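Local coordinates for protein Cry23AA1 (Bacillus thuringiensis, PDB 4RHZ) that probably acts as an aerolysin-type pore-forming insecticidal crystal toxin, forming a binary complex with Cry37Aa1 and binding zinc, at residues I3-D8 / G88-T93; K32-S37 / E166-G171; T82-E87 / S216-G221; I95-S100 / Y118-T123. All coordinates share one frame; numbering follows the deposited sequence.

Interaction 1. Residues I3-D8 / G88-T93; sequences IINIQD and GVKAGT
The side-chain amide of Asn5 is the one flat side chain to take part, and its two ends have different neighbours. At one end Asp8 N bonds OD1 from well above the amide plane (2.9 Å, 47° out of it); at the other, ND2 lies 3.8 Å from Lys90 CD. With CG anti to the backbone N (chi1 -176°), the Asn5 side chain runs alongside that of Lys90. The backbones pair in parallel. Ile4 is held through both its polar atoms: Ile4 N gives to Gly88 O (2.8 Å), and Ile4 O accepts from Lys90 N (2.9 Å), each donor lying above the carbonyl plane. Ile6 N then reaches Lys90 O in the carbonyl plane at 3.0 Å, and a water that accepts from Gln7 N donates to the same oxygen. On the Asn5 side, Ile3 CG2 rests 3.7 Å from Lys90 N and Ile3 CD1 lies 3.8 Å from Gly88 CA. On the side of Ile4 and Val89, Ile6 CD1 meets Val89 CG2 at 3.9 Å, where Tyr27, Leu173 and Met169 add further packing. This is a short parallel beta ladder at the end of the long strand 67-90, in which strand 3-5 runs straight into helix 6-18, Asn5 being the N-cap.

Interaction 2. Residues K32-S37 / E166-G171; sequences KVFNES and ECDMSG
Backbone hydrogen bonds carry most of this antiparallel pairing. Lys32 N donates almost straight to Ser170 O (2.7 Å, 175°) and Ser170 N answers to Lys32 O. Asp168 N meets Phe34 O nearly along the C=O axis at 2.8 Å. Phe34 N returns a bond to Asp168 O. Beyond a beta bulge, where Asn35 takes left-handed helical backbone angles, Ser37 N reaches Glu166 O at 3.0 Å and Glu166 N bonds Ser37 O, one residue out of step. Among side-chain polar contacts, Asn35 ND2 donates to Asp168 OD2 at 2.7 Å, using the anti lone pair of that oxygen; the donor amide is turned 72° from the carboxylate. His212 bonds the other oxygen, Asp168 OD1, and also Glu166 OE1, a pair of acidic partners that probably encourages a charged imidazole. Aromatic contact centres on Phe34, whose CG sits in the crowded position between N and C (chi1 57°). Asp168 CB makes a CH-pi contact 3.8 Å from the ring centroid, while Lys32 NZ stands 4.1 Å above the opposite face, toward the rim. Apolar packing is on the other side of the sheet: Val33 splits its methyls, CG1 at 3.9 Å from Cys167 SG and CG2 at 4.0 Å from Met169 CG. Strand 32-40 thus borders strand 146-179, whose Cys167 and Met169 pair in turn with Phe213 and Ala211 of strand 211-235, while Ile95 covers Val33 and Glu36.

Interaction 3. Residues T82-E87 / S216-G221; sequences TSAVTE and SGFIEG
At one end of the contact Ser216 O is gripped by two successive amides: Thr86 N comes in the carbonyl plane on a lone pair at 2.7 Å, Glu87 N from 32° above that plane at 2.9 Å. Ser216 N closes the pair by donating to Glu87 O. Thr86 OG1 and Ser216 OG share a hydrogen bond of 3.1 Å. Further along, the Phe218 ring lies across strand 82-85. Ala84 N stands 4.1 Å above the ring plane, over its centre, and Ala84 CB touches CE2 at 3.8 Å. Two methyls come in at the ring's edge, Thr82 CG2 at 3.7 Å from CE1 and Thr86 CG2 at 4.0 Å from CD2. The ring reaches them because Phe218 CG occupies the crowded position between N and C (chi1 65°). Outside this shell, Thr127 bonds Thr82 OG1, and Tyr118 packs on Ser83, Val85 and Ile219 from the other side of the sheet. The zinc held by His79, Glu130 and His132 is about 12 Å from the Ile219 side chain. Thr86 and Glu87 facing Ser216 form a classic beta bulge in the antiparallel ladder of strands 67-90 and 211-235 of this aerolysin-type fold, where the former turns a corner at Thr86 and Glu87.

Interaction 4. Residues I95-S100 / Y118-T123; sequences ISTKQS and YNYSTT
Strands 96-105 and 111-119 form a beta hairpin, and this contact is its open end, opposite the connecting loop. In aerolysin-type toxins a hairpin laid against the long sheet is the part that rearranges to line the pore, and this one probably corresponds to it. Thr97 and Tyr118 are an antiparallel hydrogen-bonded pair: Thr97 N donates to Tyr118 O and Tyr118 N to Thr97 O, both at 2.8 Å and in the carbonyl plane. Past the strand end Tyr120 N continues the ladder to Ile95 O (2.8 Å). The Tyr120 side chain turns back across the first strand. Ile95 CG2 lies over one ring face, a CH-pi contact 3.8 Å from the centroid and 17° off the normal, with the isoleucine crossing the tyrosine at about a right angle. Tyr120 OH shares a hydrogen bond of 3.3 Å with Thr97 OG1, which lies beside its own backbone N (chi1 -59°) and is so brought to the tyrosine hydroxyl; the same hydroxyl also bonds Glu166 O, linking the hairpin to strand 146-179. Tyr118 OH bonds Phe218 O of strand 211-235. The chain leaves through a type I turn from Asn119 to Thr122, which is also an Asx turn, since Ser121 N donates to Asn119 OD1 (2.9 Å). Ser121 OG bonds Val89 O as well. One water bridges the two segments here, accepting from Ile95 N at 2.9 Å and donating to Asn119 OD1 at 2.5 Å.

Interaction 3 lies nearest the middle of the chain and has no exposed residue among those that touch. Interactions 1, 3 and 4 are partly buried, though 1 lies about as far from the chain's centre as 2, a surface contact with more charged side chains (Lys32, Glu36, Glu166, Asp168). Interactions 1 and 3 share strand 67-90, which pairs in parallel in the former and antiparallel in the latter. Interactions 2 and 3 each interrupt an antiparallel ladder with a bulge. Interaction 4 belongs to a separate, smaller sheet yet touches all the others: Val89 N bonds Tyr120 O, Glu36 CB packs on Thr97 OG1, and Val85 CG2 on Asn119 O. Interactions 1 and 2 meet through Val89 CG2 and Met169 CE.

Interaction 1. Residues I3-D8 / G88-T93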
# COMPACT_ATOMS: atom_id res chain seq x y z
N ILE A 3 -15.36 -21.10 -9.71
CA ILE A 3 -16.03 -20.71 -10.95
C ILE A 3 -17.40 -21.44 -11.11
O ILE A 3 -17.43 -22.66 -11.09
CB ILE A 3 -15.17 -21.17 -12.13
CG1 ILE A 3 -13.75 -20.60 -11.98
CG2 ILE A 3 -15.86 -20.75 -13.46
CD1 ILE A 3 -13.72 -19.00 -12.02
N ILE A 4 -18.49 -20.70 -11.21
CA ILE A 4 -19.79 -21.25 -11.51
C ILE A 4 -19.84 -21.60 -12.99
O ILE A 4 -19.83 -20.70 -13.83
CB ILE A 4 -20.89 -20.24 -11.26
CG1 ILE A 4 -20.84 -19.74 -9.79
CG2 ILE A 4 -22.32 -20.89 -11.66
CD1 ILE A 4 -20.99 -20.91 -8.74
N ASN A 5 -19.88 -22.89 -13.31
CA ASN A 5 -20.02 -23.31 -14.73
C ASN A 5 -21.55 -23.40 -15.10
O ASN A 5 -22.22 -24.27 -14.58
CB ASN A 5 -19.31 -24.65 -14.93
CG ASN A 5 -19.32 -25.10 -16.37
OD1 ASN A 5 -20.38 -25.13 -17.01
ND2 ASN A 5 -18.15 -25.42 -16.92
N ILE A 6 -22.09 -22.46 -15.87
CA ILE A 6 -23.50 -22.40 -16.21
C ILE A 6 -23.99 -23.79 -16.72
O ILE A 6 -24.90 -24.38 -16.12
CB ILE A 6 -23.77 -21.35 -17.26
CG1 ILE A 6 -23.41 -19.96 -16.73
CG2 ILE A 6 -25.31 -21.37 -17.69
CD1 ILE A 6 -24.08 -19.65 -15.44
N GLN A 7 -23.28 -24.33 -17.71
CA GLN A 7 -23.56 -25.64 -18.20
C GLN A 7 -23.61 -26.69 -17.15
O GLN A 7 -24.57 -27.48 -17.18
CB GLN A 7 -22.70 -26.02 -19.41
CG GLN A 7 -23.15 -25.27 -20.64
CD GLN A 7 -22.49 -25.79 -21.90
OE1 GLN A 7 -21.32 -25.53 -22.14
NE2 GLN A 7 -23.28 -26.48 -22.77
N ASP A 8 -22.64 -26.77 -16.24
CA ASP A 8 -22.70 -27.84 -15.24
C ASP A 8 -23.94 -27.64 -14.36
O ASP A 8 -24.45 -28.60 -13.81
CB ASP A 8 -21.48 -27.87 -14.31
CG ASP A 8 -20.15 -28.27 -15.02
OD1 ASP A 8 -20.12 -28.93 -16.11
OD2 ASP A 8 -19.11 -27.94 -14.44
N GLY A 88 -15.96 -16.64 -9.83
CA GLY A 88 -16.22 -16.31 -11.23
C GLY A 88 -17.31 -17.17 -11.86
O GLY A 88 -18.03 -17.90 -11.16
N VAL A 89 -17.38 -17.11 -13.19
CA VAL A 89 -18.45 -17.68 -14.00
C VAL A 89 -17.90 -18.10 -15.36
O VAL A 89 -17.07 -17.40 -15.97
CB VAL A 89 -19.67 -16.72 -14.06
CG1 VAL A 89 -19.38 -15.42 -14.89
CG2 VAL A 89 -21.00 -17.44 -14.49
N LYS A 90 -18.31 -19.30 -15.81
CA LYS A 90 -18.02 -19.77 -17.16
C LYS A 90 -19.32 -20.05 -17.95
O LYS A 90 -20.13 -20.97 -17.61
CB LYS A 90 -17.21 -21.03 -17.07
CG LYS A 90 -16.81 -21.64 -18.46
CD LYS A 90 -15.78 -22.77 -18.18
CE LYS A 90 -15.29 -23.44 -19.44
NZ LYS A 90 -14.68 -22.46 -20.34
N ALA A 91 -19.51 -19.24 -18.99
CA ALA A 91 -20.67 -19.26 -19.89
C ALA A 91 -20.10 -19.83 -21.13
O ALA A 91 -19.05 -20.46 -21.08
CB ALA A 91 -21.14 -17.87 -20.14
N GLY A 92 -20.72 -19.61 -22.27
CA GLY A 92 -20.22 -20.29 -23.46
C GLY A 92 -19.13 -19.53 -24.21
O GLY A 92 -18.31 -20.10 -24.95
N THR A 93 -19.16 -18.23 -24.08
CA THR A 93 -18.18 -17.38 -24.72
C THR A 93 -17.21 -16.75 -23.63
O THR A 93 -17.53 -16.67 -22.44
CB THR A 93 -19.00 -16.34 -25.55
OG1 THR A 93 -18.14 -15.34 -26.08
CG2 THR A 93 -20.05 -15.65 -24.71
O HOH W 1 -21.01 -23.01 -19.27

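Interaction 2. Residues K32-S37 / E166-G171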
# COMPACT_ATOMS: atom_id res chain seq x y z
N LYS A 32 -26.81 -13.91 -24.22
CA LYS A 32 -25.82 -12.85 -24.14
C LYS A 32 -25.25 -12.51 -22.74
O LYS A 32 -25.92 -12.60 -21.70
CB LYS A 32 -26.20 -11.61 -25.00
CG LYS A 32 -27.57 -11.02 -24.72
CD LYS A 32 -27.85 -9.69 -25.54
CE LYS A 32 -28.91 -8.78 -24.84
NZ LYS A 32 -28.48 -7.32 -24.76
N VAL A 33 -23.97 -12.16 -22.76
CA VAL A 33 -23.30 -11.59 -21.59
C VAL A 33 -23.02 -10.09 -21.86
O VAL A 33 -22.55 -9.72 -22.89
CB VAL A 33 -22.01 -12.30 -21.31
CG1 VAL A 33 -21.31 -11.70 -20.01
CG2 VAL A 33 -22.25 -13.82 -21.18
N PHE A 34 -23.32 -9.24 -20.91
CA PHE A 34 -23.07 -7.81 -21.11
C PHE A 34 -22.99 -7.07 -19.76
O PHE A 34 -23.16 -7.71 -18.66
CB PHE A 34 -24.19 -7.20 -22.02
CG PHE A 34 -25.59 -7.39 -21.45
CD1 PHE A 34 -26.24 -6.35 -20.78
CD2 PHE A 34 -26.25 -8.65 -21.54
CE1 PHE A 34 -27.56 -6.54 -20.27
CE2 PHE A 34 -27.55 -8.84 -21.02
CZ PHE A 34 -28.20 -7.80 -20.38
N ASN A 35 -22.77 -5.74 -19.86
CA ASN A 35 -22.49 -4.88 -18.70
C ASN A 35 -21.43 -5.51 -17.81
O ASN A 35 -21.63 -5.63 -16.60
CB ASN A 35 -23.75 -4.68 -17.82
CG ASN A 35 -24.85 -3.93 -18.54
OD1 ASN A 35 -24.60 -3.25 -19.54
ND2 ASN A 35 -26.10 -4.10 -18.08
N GLU A 36 -20.36 -6.01 -18.41
CA GLU A 36 -19.20 -6.48 -17.63
C GLU A 36 -18.61 -5.29 -16.88
O GLU A 36 -18.52 -4.16 -17.41
CB GLU A 36 -18.12 -7.05 -18.53
CG GLU A 36 -18.51 -8.34 -19.23
CD GLU A 36 -18.90 -8.13 -20.67
OE1 GLU A 36 -19.66 -7.18 -20.97
OE2 GLU A 36 -18.40 -8.92 -21.50
N SER A 37 -18.22 -5.54 -15.64
CA SER A 37 -17.80 -4.46 -14.80
C SER A 37 -16.99 -5.00 -13.65
O SER A 37 -17.51 -5.76 -12.83
CB SER A 37 -19.03 -3.75 -14.26
OG SER A 37 -18.65 -2.74 -13.34
N GLU A 166 -18.49 -8.60 -11.99
CA GLU A 166 -19.91 -8.60 -12.22
C GLU A 166 -20.24 -8.59 -13.68
O GLU A 166 -19.50 -8.00 -14.49
CB GLU A 166 -20.55 -7.36 -11.59
CG GLU A 166 -20.59 -7.48 -10.09
CD GLU A 166 -21.31 -6.29 -9.48
OE1 GLU A 166 -22.45 -6.45 -9.06
OE2 GLU A 166 -20.76 -5.17 -9.49
N CYS A 167 -21.36 -9.23 -14.02
CA CYS A 167 -21.99 -9.03 -15.36
C CYS A 167 -23.48 -9.43 -15.35
O CYS A 167 -23.97 -10.01 -14.38
CB CYS A 167 -21.27 -9.77 -16.46
SG CYS A 167 -21.23 -11.54 -16.13
N ASP A 168 -24.17 -9.10 -16.44
CA ASP A 168 -25.56 -9.52 -16.71
C ASP A 168 -25.58 -10.56 -17.80
O ASP A 168 -24.71 -10.61 -18.67
CB ASP A 168 -26.40 -8.34 -17.20
CG ASP A 168 -26.67 -7.31 -16.10
OD1 ASP A 168 -26.71 -7.71 -14.91
OD2 ASP A 168 -26.86 -6.12 -16.44
N MET A 169 -26.63 -11.36 -17.78
CA MET A 169 -26.78 -12.43 -18.75
C MET A 169 -28.27 -12.50 -19.06
O MET A 169 -29.12 -12.35 -18.17
CB MET A 169 -26.31 -13.73 -18.12
CG MET A 169 -24.84 -13.91 -18.17
SD MET A 169 -24.29 -15.49 -17.47
CE MET A 169 -22.62 -15.07 -16.94
N SER A 170 -28.58 -12.68 -20.34
CA SER A 170 -29.96 -12.92 -20.77
C SER A 170 -29.90 -14.00 -21.83
O SER A 170 -28.83 -14.24 -22.44
CB SER A 170 -30.59 -11.67 -21.37
OG SER A 170 -29.84 -11.34 -22.50
N GLY A 171 -31.06 -14.66 -22.04
CA GLY A 171 -31.12 -15.75 -23.00
C GLY A 171 -31.18 -17.13 -22.39
O GLY A 171 -31.27 -17.26 -21.19
O HOH W 2 -18.53 -4.21 -10.43

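Interaction 3. Residues T82-E87 / S216-G221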
# COMPACT_ATOMS: atom_id res chain seq x y z
N THR A 82 -0.28 -8.13 -8.66
CA THR A 82 -0.97 -9.37 -8.65
C THR A 82 -2.47 -9.08 -8.72
O THR A 82 -3.01 -8.15 -8.05
CB THR A 82 -0.61 -10.12 -7.44
OG1 THR A 82 0.77 -10.40 -7.54
CG2 THR A 82 -1.36 -11.50 -7.32
N SER A 83 -3.12 -9.83 -9.62
CA SER A 83 -4.56 -9.90 -9.67
C SER A 83 -5.09 -11.34 -9.94
O SER A 83 -4.32 -12.24 -10.34
CB SER A 83 -5.09 -8.89 -10.64
OG SER A 83 -4.77 -9.30 -11.95
N ALA A 84 -6.36 -11.56 -9.56
CA ALA A 84 -7.09 -12.84 -9.82
C ALA A 84 -8.61 -12.61 -9.62
O ALA A 84 -9.02 -11.61 -9.00
CB ALA A 84 -6.61 -13.94 -8.92
N VAL A 85 -9.42 -13.48 -10.21
CA VAL A 85 -10.83 -13.59 -9.93
C VAL A 85 -10.84 -14.71 -8.89
O VAL A 85 -10.15 -15.70 -9.03
CB VAL A 85 -11.58 -14.06 -11.20
CG1 VAL A 85 -13.06 -14.57 -10.89
CG2 VAL A 85 -11.54 -12.98 -12.29
N THR A 86 -11.58 -14.53 -7.81
CA THR A 86 -11.70 -15.61 -6.79
C THR A 86 -13.11 -16.21 -6.84
O THR A 86 -13.34 -17.36 -6.41
CB THR A 86 -11.44 -15.04 -5.37
OG1 THR A 86 -12.19 -13.83 -5.24
CG2 THR A 86 -9.96 -14.65 -5.22
N GLU A 87 -14.05 -15.47 -7.41
CA GLU A 87 -15.40 -16.05 -7.60
C GLU A 87 -15.87 -15.66 -8.93
O GLU A 87 -16.12 -14.47 -9.15
CB GLU A 87 -16.37 -15.52 -6.55
CG GLU A 87 -16.20 -16.21 -5.16
CD GLU A 87 -17.25 -15.70 -4.20
OE1 GLU A 87 -17.29 -14.47 -3.92
OE2 GLU A 87 -18.11 -16.51 -3.78
N SER A 216 -16.23 -12.05 -7.43
CA SER A 216 -15.22 -11.23 -6.82
C SER A 216 -13.77 -11.57 -7.20
O SER A 216 -13.46 -12.64 -7.80
CB SER A 216 -15.42 -11.26 -5.30
OG SER A 216 -14.98 -12.51 -4.85
N GLY A 217 -12.88 -10.67 -6.81
CA GLY A 217 -11.43 -10.90 -6.96
C GLY A 217 -10.61 -9.85 -6.24
O GLY A 217 -11.09 -9.21 -5.28
N PHE A 218 -9.39 -9.63 -6.69
CA PHE A 218 -8.57 -8.59 -6.05
C PHE A 218 -7.56 -7.93 -7.00
O PHE A 218 -7.29 -8.46 -8.07
CB PHE A 218 -7.90 -9.16 -4.80
CG PHE A 218 -6.92 -10.24 -5.10
CD1 PHE A 218 -5.58 -9.92 -5.34
CD2 PHE A 218 -7.32 -11.60 -5.12
CE1 PHE A 218 -4.65 -10.94 -5.63
CE2 PHE A 218 -6.41 -12.63 -5.39
CZ PHE A 218 -5.07 -12.30 -5.67
N ILE A 219 -7.00 -6.78 -6.60
CA ILE A 219 -5.80 -6.21 -7.26
C ILE A 219 -4.88 -5.83 -6.08
O ILE A 219 -5.31 -5.17 -5.13
CB ILE A 219 -6.24 -5.02 -8.14
CG1 ILE A 219 -5.08 -4.31 -8.83
CG2 ILE A 219 -7.04 -3.95 -7.34
CD1 ILE A 219 -4.33 -5.19 -9.68
N GLU A 220 -3.65 -6.34 -6.05
CA GLU A 220 -2.76 -6.04 -5.01
C GLU A 220 -1.36 -5.72 -5.57
O GLU A 220 -1.03 -6.10 -6.72
CB GLU A 220 -2.70 -7.15 -3.97
CG GLU A 220 -1.87 -8.28 -4.39
CD GLU A 220 -1.64 -9.33 -3.29
OE1 GLU A 220 -1.59 -8.98 -2.08
OE2 GLU A 220 -1.47 -10.52 -3.65
N GLY A 221 -0.53 -5.04 -4.77
CA GLY A 221 0.77 -4.45 -5.28
C GLY A 221 1.59 -3.74 -4.18
O GLY A 221 1.07 -3.45 -3.09

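Interaction 4. Residues I95-S100 / Y118-T123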
# COMPACT_ATOMS: atom_id res chain seq x y z
N ILE A 95 -15.50 -14.43 -21.11
CA ILE A 95 -15.89 -13.18 -20.43
C ILE A 95 -14.64 -12.60 -19.74
O ILE A 95 -14.09 -13.25 -18.84
CB ILE A 95 -17.01 -13.39 -19.41
CG1 ILE A 95 -18.12 -14.29 -19.99
CG2 ILE A 95 -17.54 -12.01 -18.91
CD1 ILE A 95 -18.93 -14.95 -18.86
N SER A 96 -14.20 -11.42 -20.17
CA SER A 96 -13.06 -10.76 -19.53
C SER A 96 -13.12 -9.22 -19.58
O SER A 96 -13.88 -8.67 -20.39
CB SER A 96 -11.73 -11.31 -20.09
OG SER A 96 -11.61 -10.95 -21.42
N THR A 97 -12.35 -8.54 -18.70
CA THR A 97 -12.28 -7.06 -18.65
C THR A 97 -10.84 -6.60 -18.32
O THR A 97 -10.24 -7.13 -17.38
CB THR A 97 -13.13 -6.50 -17.51
OG1 THR A 97 -14.48 -6.88 -17.68
CG2 THR A 97 -13.09 -4.97 -17.46
N LYS A 98 -10.31 -5.65 -19.10
CA LYS A 98 -9.09 -4.93 -18.74
C LYS A 98 -9.62 -3.78 -17.90
O LYS A 98 -10.38 -2.94 -18.37
CB LYS A 98 -8.38 -4.36 -19.98
CG LYS A 98 -6.84 -4.62 -20.13
CD LYS A 98 -5.94 -3.69 -19.24
CE LYS A 98 -4.42 -3.94 -19.44
NZ LYS A 98 -3.83 -4.86 -18.37
N GLN A 99 -9.32 -3.80 -16.62
CA GLN A 99 -9.68 -2.63 -15.84
C GLN A 99 -8.48 -1.82 -15.30
O GLN A 99 -7.48 -2.36 -14.83
CB GLN A 99 -10.68 -2.94 -14.76
CG GLN A 99 -11.99 -2.27 -15.07
CD GLN A 99 -12.10 -0.94 -14.41
OE1 GLN A 99 -11.71 -0.81 -13.26
NE2 GLN A 99 -12.62 0.04 -15.10
N SER A 100 -8.63 -0.51 -15.41
CA SER A 100 -7.66 0.41 -14.86
C SER A 100 -8.20 0.99 -13.57
O SER A 100 -9.36 1.37 -13.49
CB SER A 100 -7.38 1.51 -15.89
OG SER A 100 -7.35 2.74 -15.22
N TYR A 118 -9.03 -9.12 -15.91
CA TYR A 118 -9.88 -10.13 -15.29
C TYR A 118 -10.59 -11.07 -16.29
O TYR A 118 -11.49 -10.64 -17.02
CB TYR A 118 -10.85 -9.48 -14.36
CG TYR A 118 -10.12 -8.83 -13.22
CD1 TYR A 118 -9.77 -9.55 -12.09
CD2 TYR A 118 -9.71 -7.48 -13.30
CE1 TYR A 118 -9.10 -8.95 -11.04
CE2 TYR A 118 -9.01 -6.88 -12.27
CZ TYR A 118 -8.71 -7.60 -11.16
OH TYR A 118 -8.02 -6.96 -10.14
N ASN A 119 -10.15 -12.32 -16.30
CA ASN A 119 -10.84 -13.38 -17.00
C ASN A 119 -11.83 -14.11 -16.05
O ASN A 119 -11.41 -14.79 -15.11
CB ASN A 119 -9.84 -14.36 -17.59
CG ASN A 119 -10.56 -15.62 -18.28
OD1 ASN A 119 -11.79 -15.88 -18.14
ND2 ASN A 119 -9.75 -16.42 -18.97
N TYR A 120 -13.12 -13.93 -16.29
CA TYR A 120 -14.16 -14.39 -15.32
C TYR A 120 -14.23 -15.89 -15.10
O TYR A 120 -14.72 -16.33 -14.06
CB TYR A 120 -15.54 -13.87 -15.70
CG TYR A 120 -15.76 -12.37 -15.62
CD1 TYR A 120 -14.75 -11.46 -15.94
CD2 TYR A 120 -17.02 -11.87 -15.33
CE1 TYR A 120 -15.01 -10.05 -15.92
CE2 TYR A 120 -17.27 -10.50 -15.29
CZ TYR A 120 -16.26 -9.61 -15.60
OH TYR A 120 -16.56 -8.29 -15.58
N SER A 121 -13.63 -16.63 -16.01
CA SER A 121 -13.77 -18.09 -16.09
C SER A 121 -12.66 -18.88 -15.42
O SER A 121 -12.72 -20.14 -15.41
CB SER A 121 -13.88 -18.52 -17.57
OG SER A 121 -14.98 -17.73 -18.11
N THR A 122 -11.67 -18.18 -14.86
CA THR A 122 -10.60 -18.90 -14.16
C THR A 122 -10.28 -18.29 -12.80
O THR A 122 -10.55 -17.10 -12.59
CB THR A 122 -9.30 -19.03 -15.05
OG1 THR A 122 -8.31 -19.74 -14.30
CG2 THR A 122 -8.66 -17.64 -15.41
N THR A 123 -9.74 -19.08 -11.87
CA THR A 123 -9.22 -18.53 -10.62
C THR A 123 -7.68 -18.37 -10.64
O THR A 123 -7.02 -18.10 -9.58
CB THR A 123 -9.49 -19.44 -9.44
OG1 THR A 123 -8.91 -20.71 -9.76
CG2 THR A 123 -10.96 -19.61 -9.18
O HOH W 3 -13.61 -16.28 -19.81